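Local coordinates for protein mannonate dehydratase (Streptococcus suis, PDB 3BDK) that probably catalyses the dehydration of D-mannonate to 2-dehydro-3-deoxy-D-gluconate, using iron(II) or manganese, within a xylose isomerase-like TIM barrel, at residues Ser24-Gly29 and Gly47-Val52; Glu37-Ile42 and Ala76-Thr81; Thr235-Val240 and Leu270-Tyr275. All blocks are in the same frame, centred on the assembly; numbering follows the deposited sequence.

Contact 1. Residues Ser24-Gly29 and Gly47-Val52; sequences SFRWYG and GIVTAV. With DNO (D-mannose), chain C.
The carbonyl O of Val49 is gripped twice by the segment 24-29: Trp27 N donates to Val49 O at 2.7 Å (158° at the hydrogen). CA of Arg26 lies 3.0 Å from the same Val49 O in a C-H...O contact. A weak bond from Val49 N to Phe25 O completes the single bridge between Arg26 and Val49. One step on, Thr50 OG1 donates to Trp27 O at 2.6 Å, nearly along the C=O axis. With OG1 anti to the backbone N (chi1 -177°), the hydroxyl is turned to the Trp27 carbonyl, and the threonine side chain makes the bond. Ile48 CD1 lies 3.7 Å from Trp27 CB, and the indole N-H is spoken for by Val34 O.

Beyond the bridge Arg26 runs straight out from CG to NE to the bound D-mannose. Its NH1 is 2.6 Å from sugar O3 and gives O5 a weak bond in the guanidinium plane. Sugar O3 in turn donates to Tyr28 OH at 3.2 Å, while the Tyr28 ring meets Tyr345 edge to face. A largely buried segment, bonded through its backbone to the strand, thus holds two polar side chains in the sugar pocket, where the cationic guanidinium would suit an oxygen-rich ligand.

Contact 2. Residues Glu37-Ile42 and Ala76-Thr81; sequences EEIKAI and AGLEIT
Lys40 and Leu78 carry most of this contact, with the backbone of Ala76 as a third party. The aliphatic part of the lysine does the touching. CG of Lys40 stands anti to the backbone N (chi1 171°), 3.7 Å from the carbonyl O of Ala76. The bend at chi2 (55°) then brings CD of Lys40 to 3.9 Å from CD2 of Leu78. NZ of Lys40 ends 4.0 Å from Gly77 O, too long for a hydrogen bond. A lysine suits such a partly exposed place, since its methylenes can lie on apolar neighbours while the charge stays near the surface.

Leu78 is buried and uses both branches. Where CD2 meets the lysine, CD1 of Leu78 turns to the helix itself and lies 3.8 Å from CG2 of Ile39, the two side chains crossing at about a right angle. No hydrogen bond joins the segments, so the contact is one of van der Waals packing.

The turn that presents Leu78 depends on Gly77, whose positive phi (88°) closes a Schellman motif after helix 63-74. Glycine takes this phi without strain and leaves room for the Lys40 methylenes beside it. The second subunit also reaches helix 36-40 and the residues just after it: its Arg333 and Trp336 bond to the carbonyl O atoms of Ala41 and Glu38, and its Asp142 packs on Lys40.

In this structure helix 36-40 packs against the Schellman turn and the buried leucine that lead into strand 79-84, at the N-terminal end of that strand. Helix 63-74, which the turn ends, links the neighbouring parallel strands 47-50 and 79-84 in a beta-alpha-beta crossover, the repeating connection of a TIM barrel.

Contact 3. Residues Thr235-Val240 and Leu270-Tyr275; sequences TGQEAV and LAMTEY
Gln237 sends CG anti to its backbone nitrogen (chi1 178°) and then bends at chi2 (54°), while Tyr275 also sets CG opposite its N, and these turns bring amide and ring together. NE2 of Gln237 sits 3.2 Å above one face of the Tyr275 ring, nearer the ring's border than its centre, with the amide and ring planes 80° apart. The amide nitrogen thus lies over the pi cloud, and Glu241 OE2 takes a hydrogen bond from it as well. The other amide atom, OE1 of Gln237, rests 3.3 Å from CG of Met272.

CG1 of Val240 comes in from the side of the ring and meets CE2 of Tyr275 at 4.0 Å; the phenol OH is bonded to Arg279. Met272, flexible and apolar, brings SD within 3.7 Å of Gln237 N, beside the start of the helix at N-cap Gly236. Having no side chain, that glycine can adopt its fully extended backbone.

The contact joins the first turn of helix 237-245 to helix 269-278. Tyr261 of helix 258-262 touches both Val240 and Met272, while helix 311-320 packs against Leu270, Thr273 and Glu274.

How the contacts relate
From the N terminus, contact 1 closes a loop of 17 residues that carries helix 36-40. Contact 2 starts on that helix, before contact 1 has closed, and ends beyond helix 63-74, so the two loops cross. They also touch: Ile48 N is probably hydrogen-bonded to Glu79 O at 2.6 Å, where strands 47-50 and 79-84 lie side by side in the barrel sheet. Contact 3 follows in series, closing a loop that holds the rest of helix 237-245, strand 252-257 and helix 258-262. Its centre lies about 26 Å from that of contact 1 and 32 Å from that of contact 2, on the opposite side of the chain's centre; it joins two helices from the later part of the barrel.

Contact 1. Residues Ser24-Gly29 and Gly47-Val52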
loop_
_atom_site.group_PDB
_atom_site.type_symbol
_atom_site.label_atom_id
_atom_site.label_comp_id
_atom_site.label_asym_id
_atom_site.label_seq_id
_atom_site.Cartn_x
_atom_site.Cartn_y
_atom_site.Cartn_z
ATOM N N SER A 24 -3.415 -3.490 -11.977
ATOM C CA SER A 24 -3.207 -4.838 -12.501
ATOM C C SER A 24 -2.040 -5.495 -11.807
ATOM O O SER A 24 -1.462 -4.895 -10.930
ATOM C CB SER A 24 -2.985 -4.777 -13.998
ATOM O OG SER A 24 -4.033 -4.030 -14.572
ATOM N N PHE A 25 -1.680 -6.709 -12.202
ATOM C CA PHE A 25 -0.773 -7.515 -11.396
ATOM C C PHE A 25 -0.373 -8.769 -12.165
ATOM O O PHE A 25 -1.226 -9.490 -12.682
ATOM C CB PHE A 25 -1.503 -7.914 -10.106
ATOM C CG PHE A 25 -0.624 -8.078 -8.910
ATOM C CD1 PHE A 25 -0.261 -9.339 -8.475
ATOM C CD2 PHE A 25 -0.201 -6.975 -8.172
ATOM C CE1 PHE A 25 0.535 -9.501 -7.342
ATOM C CE2 PHE A 25 0.597 -7.133 -7.033
ATOM C CZ PHE A 25 0.961 -8.383 -6.627
ATOM N N ARG A 26 0.919 -9.054 -12.234
ATOM C CA ARG A 26 1.369 -10.172 -13.046
ATOM C C ARG A 26 1.118 -11.494 -12.354
ATOM O O ARG A 26 1.398 -11.631 -11.166
ATOM C CB ARG A 26 2.848 -10.036 -13.405
ATOM C CG ARG A 26 3.296 -10.959 -14.514
ATOM C CD ARG A 26 4.639 -10.541 -15.024
ATOM N NE ARG A 26 5.232 -11.501 -15.950
ATOM C CZ ARG A 26 6.312 -11.239 -16.679
ATOM N NH1 ARG A 26 6.896 -10.055 -16.568
ATOM N NH2 ARG A 26 6.806 -12.153 -17.514
ATOM N N TRP A 27 0.581 -12.459 -13.100
ATOM C CA TRP A 27 0.390 -13.816 -12.595
ATOM C C TRP A 27 1.029 -14.829 -13.553
ATOM O O TRP A 27 0.754 -14.828 -14.751
ATOM C CB TRP A 27 -1.102 -14.101 -12.356
ATOM C CG TRP A 27 -1.379 -15.456 -11.733
ATOM C CD1 TRP A 27 -1.044 -15.875 -10.468
ATOM C CD2 TRP A 27 -2.046 -16.564 -12.355
ATOM N NE1 TRP A 27 -1.459 -17.173 -10.270
ATOM C CE2 TRP A 27 -2.074 -17.622 -11.406
ATOM C CE3 TRP A 27 -2.621 -16.767 -13.623
ATOM C CZ2 TRP A 27 -2.650 -18.858 -11.682
ATOM C CZ3 TRP A 27 -3.193 -18.003 -13.901
ATOM C CH2 TRP A 27 -3.202 -19.035 -12.931
ATOM N N TYR A 28 1.886 -15.687 -13.014
ATOM C CA TYR A 28 2.671 -16.621 -13.829
ATOM C C TYR A 28 1.989 -17.960 -14.170
ATOM O O TYR A 28 2.667 -18.967 -14.431
ATOM C CB TYR A 28 4.058 -16.847 -13.195
ATOM C CG TYR A 28 5.012 -15.721 -13.508
ATOM C CD1 TYR A 28 4.927 -14.498 -12.832
ATOM C CD2 TYR A 28 5.980 -15.860 -14.505
ATOM C CE1 TYR A 28 5.795 -13.447 -13.136
ATOM C CE2 TYR A 28 6.850 -14.818 -14.814
ATOM C CZ TYR A 28 6.753 -13.612 -14.129
ATOM O OH TYR A 28 7.618 -12.576 -14.438
ATOM N N GLY A 29 0.659 -17.967 -14.190
ATOM C CA GLY A 29 -0.080 -19.182 -14.512
ATOM C C GLY A 29 -0.277 -20.118 -13.334
ATOM O O GLY A 29 0.203 -19.861 -12.221
ATOM N N GLY A 47 -7.105 -5.816 -12.996
ATOM C CA GLY A 47 -6.476 -6.495 -14.109
ATOM C C GLY A 47 -5.487 -7.537 -13.661
ATOM O O GLY A 47 -4.792 -7.370 -12.661
ATOM N N ILE A 48 -5.430 -8.632 -14.397
ATOM C CA ILE A 48 -4.353 -9.558 -14.228
ATOM C C ILE A 48 -3.439 -9.354 -15.454
ATOM O O ILE A 48 -3.833 -8.681 -16.415
ATOM C CB ILE A 48 -4.890 -11.002 -14.015
ATOM C CG1 ILE A 48 -3.924 -11.831 -13.167
ATOM C CG2 ILE A 48 -5.190 -11.688 -15.333
ATOM C CD1 ILE A 48 -4.598 -12.964 -12.414
ATOM N N VAL A 49 -2.220 -9.888 -15.396
ATOM C CA VAL A 49 -1.208 -9.711 -16.430
ATOM C C VAL A 49 -0.412 -11.012 -16.498
ATOM O O VAL A 49 0.252 -11.402 -15.537
ATOM C CB VAL A 49 -0.261 -8.526 -16.105
ATOM C CG1 VAL A 49 1.037 -8.630 -16.890
ATOM C CG2 VAL A 49 -0.932 -7.199 -16.375
ATOM N N THR A 50 -0.490 -11.700 -17.628
ATOM C CA THR A 50 0.125 -13.016 -17.744
ATOM C C THR A 50 0.459 -13.366 -19.195
ATOM O O THR A 50 0.197 -12.588 -20.113
ATOM C CB THR A 50 -0.785 -14.118 -17.124
ATOM O OG1 THR A 50 -0.123 -15.396 -17.178
ATOM C CG2 THR A 50 -2.122 -14.184 -17.848
ATOM N N ALA A 51 1.037 -14.546 -19.375
ATOM C CA ALA A 51 1.403 -15.042 -20.679
ATOM C C ALA A 51 1.265 -16.559 -20.669
ATOM O O ALA A 51 1.016 -17.155 -19.614
ATOM C CB ALA A 51 2.832 -14.637 -21.003
ATOM N N VAL A 52 1.432 -17.163 -21.847
ATOM C CA VAL A 52 1.393 -18.611 -22.043
ATOM C C VAL A 52 2.799 -19.194 -21.839
ATOM O O VAL A 52 3.787 -18.612 -22.280
ATOM C CB VAL A 52 0.820 -18.948 -23.460
ATOM C CG1 VAL A 52 0.959 -20.418 -23.788
ATOM C CG2 VAL A 52 -0.643 -18.539 -23.558
HETATM C C1 DNO C . 12.357 -7.861 -15.747
HETATM C C2 DNO C . 10.896 -8.229 -15.438
HETATM C C3 DNO C . 10.536 -9.732 -15.658
HETATM C C4 DNO C . 10.779 -10.439 -17.032
HETATM C C5 DNO C . 10.512 -9.660 -18.355
HETATM C C6 DNO C . 10.124 -10.646 -19.465
HETATM O O1 DNO C . 12.807 -6.762 -15.418
HETATM O O2 DNO C . 9.999 -7.355 -16.147
HETATM O O3 DNO C . 9.158 -9.910 -15.343
HETATM O O4 DNO C . 12.089 -11.023 -17.040
HETATM O O5 DNO C . 9.467 -8.679 -18.247
HETATM O O6 DNO C . 11.280 -10.958 -20.247
#

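Contact 2. Residues Glu37-Ile42 and Ala76-Thr81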
loop_
_atom_site.group_PDB
_atom_site.type_symbol
_atom_site.label_atom_id
_atom_site.label_comp_id
_atom_site.label_asym_id
_atom_site.label_seq_id
_atom_site.Cartn_x
_atom_site.Cartn_y
_atom_site.Cartn_z
ATOM N N GLU A 37 -6.748 -15.904 -5.831
ATOM C CA GLU A 37 -7.463 -15.657 -4.572
ATOM C C GLU A 37 -6.759 -14.484 -3.908
ATOM O O GLU A 37 -7.365 -13.441 -3.637
ATOM N N GLU A 38 -5.454 -14.661 -3.723
ATOM C CA GLU A 38 -4.568 -13.675 -3.126
ATOM C C GLU A 38 -4.532 -12.380 -3.918
ATOM O O GLU A 38 -4.550 -11.294 -3.336
ATOM C CB GLU A 38 -3.165 -14.257 -2.991
ATOM C CG GLU A 38 -3.121 -15.517 -2.163
ATOM C CD GLU A 38 -1.731 -16.113 -2.052
ATOM O OE1 GLU A 38 -0.790 -15.633 -2.722
ATOM O OE2 GLU A 38 -1.579 -17.088 -1.288
ATOM N N ILE A 39 -4.508 -12.493 -5.244
ATOM C CA ILE A 39 -4.418 -11.310 -6.113
ATOM C C ILE A 39 -5.715 -10.525 -6.133
ATOM O O ILE A 39 -5.690 -9.294 -6.116
ATOM C CB ILE A 39 -3.920 -11.660 -7.555
ATOM C CG1 ILE A 39 -2.469 -12.159 -7.503
ATOM C CG2 ILE A 39 -4.035 -10.452 -8.486
ATOM C CD1 ILE A 39 -1.912 -12.669 -8.831
ATOM N N LYS A 40 -6.842 -11.242 -6.168
ATOM C CA LYS A 40 -8.179 -10.629 -6.066
ATOM C C LYS A 40 -8.372 -9.927 -4.711
ATOM O O LYS A 40 -9.105 -8.936 -4.612
ATOM C CB LYS A 40 -9.272 -11.700 -6.319
ATOM C CG LYS A 40 -10.751 -11.306 -6.039
ATOM C CD LYS A 40 -11.190 -10.034 -6.790
ATOM C CE LYS A 40 -12.715 -9.915 -6.928
ATOM N NZ LYS A 40 -13.110 -8.515 -7.327
ATOM N N ALA A 41 -7.697 -10.439 -3.684
ATOM C CA ALA A 41 -7.807 -9.912 -2.322
ATOM C C ALA A 41 -7.268 -8.490 -2.104
ATOM O O ALA A 41 -7.663 -7.830 -1.153
ATOM C CB ALA A 41 -7.165 -10.877 -1.340
ATOM N N ILE A 42 -6.358 -8.033 -2.969
ATOM C CA ILE A 42 -5.789 -6.679 -2.901
ATOM C C ILE A 42 -6.872 -5.682 -3.251
ATOM O O ILE A 42 -7.534 -5.840 -4.273
ATOM C CB ILE A 42 -4.624 -6.507 -3.915
ATOM C CG1 ILE A 42 -3.443 -7.402 -3.545
ATOM C CG2 ILE A 42 -4.193 -5.047 -4.027
ATOM C CD1 ILE A 42 -2.541 -7.746 -4.725
ATOM N N ALA A 76 -12.279 -16.199 -11.313
ATOM C CA ALA A 76 -11.737 -15.673 -10.066
ATOM C C ALA A 76 -12.168 -14.228 -9.774
ATOM O O ALA A 76 -11.763 -13.643 -8.768
ATOM C CB ALA A 76 -10.211 -15.816 -10.045
ATOM N N GLY A 77 -13.012 -13.672 -10.639
ATOM C CA GLY A 77 -13.533 -12.319 -10.453
ATOM C C GLY A 77 -12.640 -11.251 -11.069
ATOM O O GLY A 77 -12.928 -10.044 -10.978
ATOM N N LEU A 78 -11.561 -11.706 -11.704
ATOM C CA LEU A 78 -10.587 -10.832 -12.349
ATOM C C LEU A 78 -10.551 -11.016 -13.865
ATOM O O LEU A 78 -11.196 -11.921 -14.412
ATOM C CB LEU A 78 -9.187 -11.056 -11.758
ATOM C CG LEU A 78 -8.908 -10.617 -10.316
ATOM C CD1 LEU A 78 -7.443 -10.837 -10.017
ATOM C CD2 LEU A 78 -9.314 -9.168 -10.053
ATOM N N GLU A 79 -9.742 -10.173 -14.510
ATOM C CA GLU A 79 -9.764 -9.954 -15.954
ATOM C C GLU A 79 -8.347 -9.746 -16.517
ATOM O O GLU A 79 -7.510 -9.099 -15.875
ATOM C CB GLU A 79 -10.631 -8.715 -16.237
ATOM C CG GLU A 79 -10.305 -7.966 -17.513
ATOM C CD GLU A 79 -11.180 -6.745 -17.723
ATOM O OE1 GLU A 79 -11.950 -6.736 -18.711
ATOM O OE2 GLU A 79 -11.103 -5.795 -16.908
ATOM N N ILE A 80 -8.083 -10.271 -17.716
ATOM C CA ILE A 80 -6.842 -9.939 -18.437
ATOM C C ILE A 80 -6.921 -8.571 -19.111
ATOM O O ILE A 80 -7.790 -8.335 -19.947
ATOM C CB ILE A 80 -6.505 -10.951 -19.514
ATOM C CG1 ILE A 80 -6.791 -12.380 -19.028
ATOM C CG2 ILE A 80 -5.064 -10.738 -19.957
ATOM C CD1 ILE A 80 -5.554 -13.226 -18.706
ATOM N N THR A 81 -6.003 -7.681 -18.752
ATOM C CA THR A 81 -5.984 -6.318 -19.280
ATOM C C THR A 81 -4.820 -6.110 -20.263
ATOM O O THR A 81 -4.842 -5.172 -21.072
ATOM C CB THR A 81 -5.892 -5.289 -18.126
ATOM O OG1 THR A 81 -5.864 -3.950 -18.645
ATOM C CG2 THR A 81 -4.648 -5.537 -17.277
#

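Contact 3. Residues Thr235-Val240 and Leu270-Tyr275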
loop_
_atom_site.group_PDB
_atom_site.type_symbol
_atom_site.label_atom_id
_atom_site.label_comp_id
_atom_site.label_asym_id
_atom_site.label_seq_id
_atom_site.Cartn_x
_atom_site.Cartn_y
_atom_site.Cartn_z
ATOM N N THR A 235 16.444 2.907 -24.721
ATOM C CA THR A 235 17.271 3.346 -23.618
ATOM C C THR A 235 16.934 4.757 -23.078
ATOM O O THR A 235 17.384 5.103 -21.989
ATOM C CB THR A 235 18.804 3.244 -24.021
ATOM O OG1 THR A 235 19.077 4.082 -25.145
ATOM C CG2 THR A 235 19.215 1.813 -24.373
ATOM N N GLY A 236 16.148 5.553 -23.822
ATOM C CA GLY A 236 15.844 6.946 -23.448
ATOM C C GLY A 236 14.923 7.746 -24.377
ATOM O O GLY A 236 14.333 7.208 -25.322
ATOM N N GLN A 237 14.812 9.051 -24.111
ATOM C CA GLN A 237 13.892 9.944 -24.835
ATOM C C GLN A 237 14.022 9.876 -26.350
ATOM O O GLN A 237 13.013 9.786 -27.041
ATOM C CB GLN A 237 14.051 11.399 -24.369
ATOM C CG GLN A 237 13.157 12.428 -25.105
ATOM C CD GLN A 237 11.657 12.082 -25.098
ATOM O OE1 GLN A 237 11.141 11.476 -24.155
ATOM N NE2 GLN A 237 10.959 12.474 -26.158
ATOM N N GLU A 238 15.263 9.928 -26.850
ATOM C CA GLU A 238 15.565 9.759 -28.283
ATOM C C GLU A 238 14.993 8.495 -28.865
ATOM O O GLU A 238 14.315 8.529 -29.892
ATOM C CB GLU A 238 17.073 9.700 -28.511
ATOM C CG GLU A 238 17.620 10.869 -29.248
ATOM C CD GLU A 238 17.497 12.132 -28.453
ATOM O OE1 GLU A 238 16.401 12.761 -28.474
ATOM O OE2 GLU A 238 18.511 12.484 -27.806
ATOM N N ALA A 239 15.325 7.378 -28.222
ATOM C CA ALA A 239 14.888 6.075 -28.658
ATOM C C ALA A 239 13.369 6.102 -28.795
ATOM O O ALA A 239 12.826 5.713 -29.827
ATOM C CB ALA A 239 15.348 4.992 -27.662
ATOM N N VAL A 240 12.702 6.590 -27.756
ATOM C CA VAL A 240 11.252 6.740 -27.763
ATOM C C VAL A 240 10.731 7.428 -29.040
ATOM O O VAL A 240 9.939 6.833 -29.789
ATOM C CB VAL A 240 10.731 7.459 -26.469
ATOM C CG1 VAL A 240 9.270 7.881 -26.612
ATOM C CG2 VAL A 240 10.886 6.542 -25.292
ATOM N N LEU A 270 9.932 11.818 -15.738
ATOM C CA LEU A 270 8.798 12.741 -15.692
ATOM C C LEU A 270 8.578 13.380 -17.040
ATOM O O LEU A 270 7.445 13.442 -17.510
ATOM C CB LEU A 270 8.958 13.829 -14.635
ATOM C CG LEU A 270 8.837 13.392 -13.176
ATOM C CD1 LEU A 270 8.670 14.601 -12.299
ATOM C CD2 LEU A 270 7.687 12.456 -13.010
ATOM N N ALA A 271 9.653 13.849 -17.665
ATOM C CA ALA A 271 9.547 14.424 -18.997
ATOM C C ALA A 271 9.210 13.330 -20.005
ATOM O O ALA A 271 8.387 13.532 -20.885
ATOM C CB ALA A 271 10.826 15.135 -19.377
ATOM N N MET A 272 9.834 12.166 -19.856
ATOM C CA MET A 272 9.633 11.080 -20.796
ATOM C C MET A 272 8.189 10.576 -20.769
ATOM O O MET A 272 7.570 10.278 -21.811
ATOM C CB MET A 272 10.587 9.937 -20.485
ATOM C CG MET A 272 11.876 9.994 -21.269
ATOM S SD MET A 272 12.695 8.403 -21.156
ATOM C CE MET A 272 13.462 8.601 -19.567
ATOM N N THR A 273 7.668 10.495 -19.550
ATOM C CA THR A 273 6.289 10.132 -19.312
ATOM C C THR A 273 5.376 11.144 -20.003
ATOM O O THR A 273 4.583 10.752 -20.854
ATOM C CB THR A 273 6.052 9.972 -17.809
ATOM O OG1 THR A 273 6.776 8.816 -17.376
ATOM C CG2 THR A 273 4.576 9.792 -17.476
ATOM N N GLU A 274 5.524 12.432 -19.692
ATOM C CA GLU A 274 4.689 13.448 -20.337
ATOM C C GLU A 274 4.800 13.444 -21.873
ATOM O O GLU A 274 3.782 13.279 -22.574
ATOM C CB GLU A 274 4.950 14.837 -19.767
ATOM C CG GLU A 274 4.033 15.904 -20.322
ATOM C CD GLU A 274 3.878 17.105 -19.396
ATOM O OE1 GLU A 274 4.859 17.531 -18.725
ATOM O OE2 GLU A 274 2.736 17.628 -19.345
ATOM N N TYR A 275 6.015 13.596 -22.405
ATOM C CA TYR A 275 6.193 13.531 -23.853
ATOM C C TYR A 275 5.306 12.453 -24.494
ATOM O O TYR A 275 4.571 12.739 -25.441
ATOM C CB TYR A 275 7.666 13.317 -24.281
ATOM C CG TYR A 275 7.751 13.026 -25.757
ATOM C CD1 TYR A 275 7.712 14.062 -26.702
ATOM C CD2 TYR A 275 7.786 11.714 -26.214
ATOM C CE1 TYR A 275 7.729 13.794 -28.067
ATOM C CE2 TYR A 275 7.809 11.425 -27.584
ATOM C CZ TYR A 275 7.777 12.470 -28.506
ATOM O OH TYR A 275 7.798 12.159 -29.860
#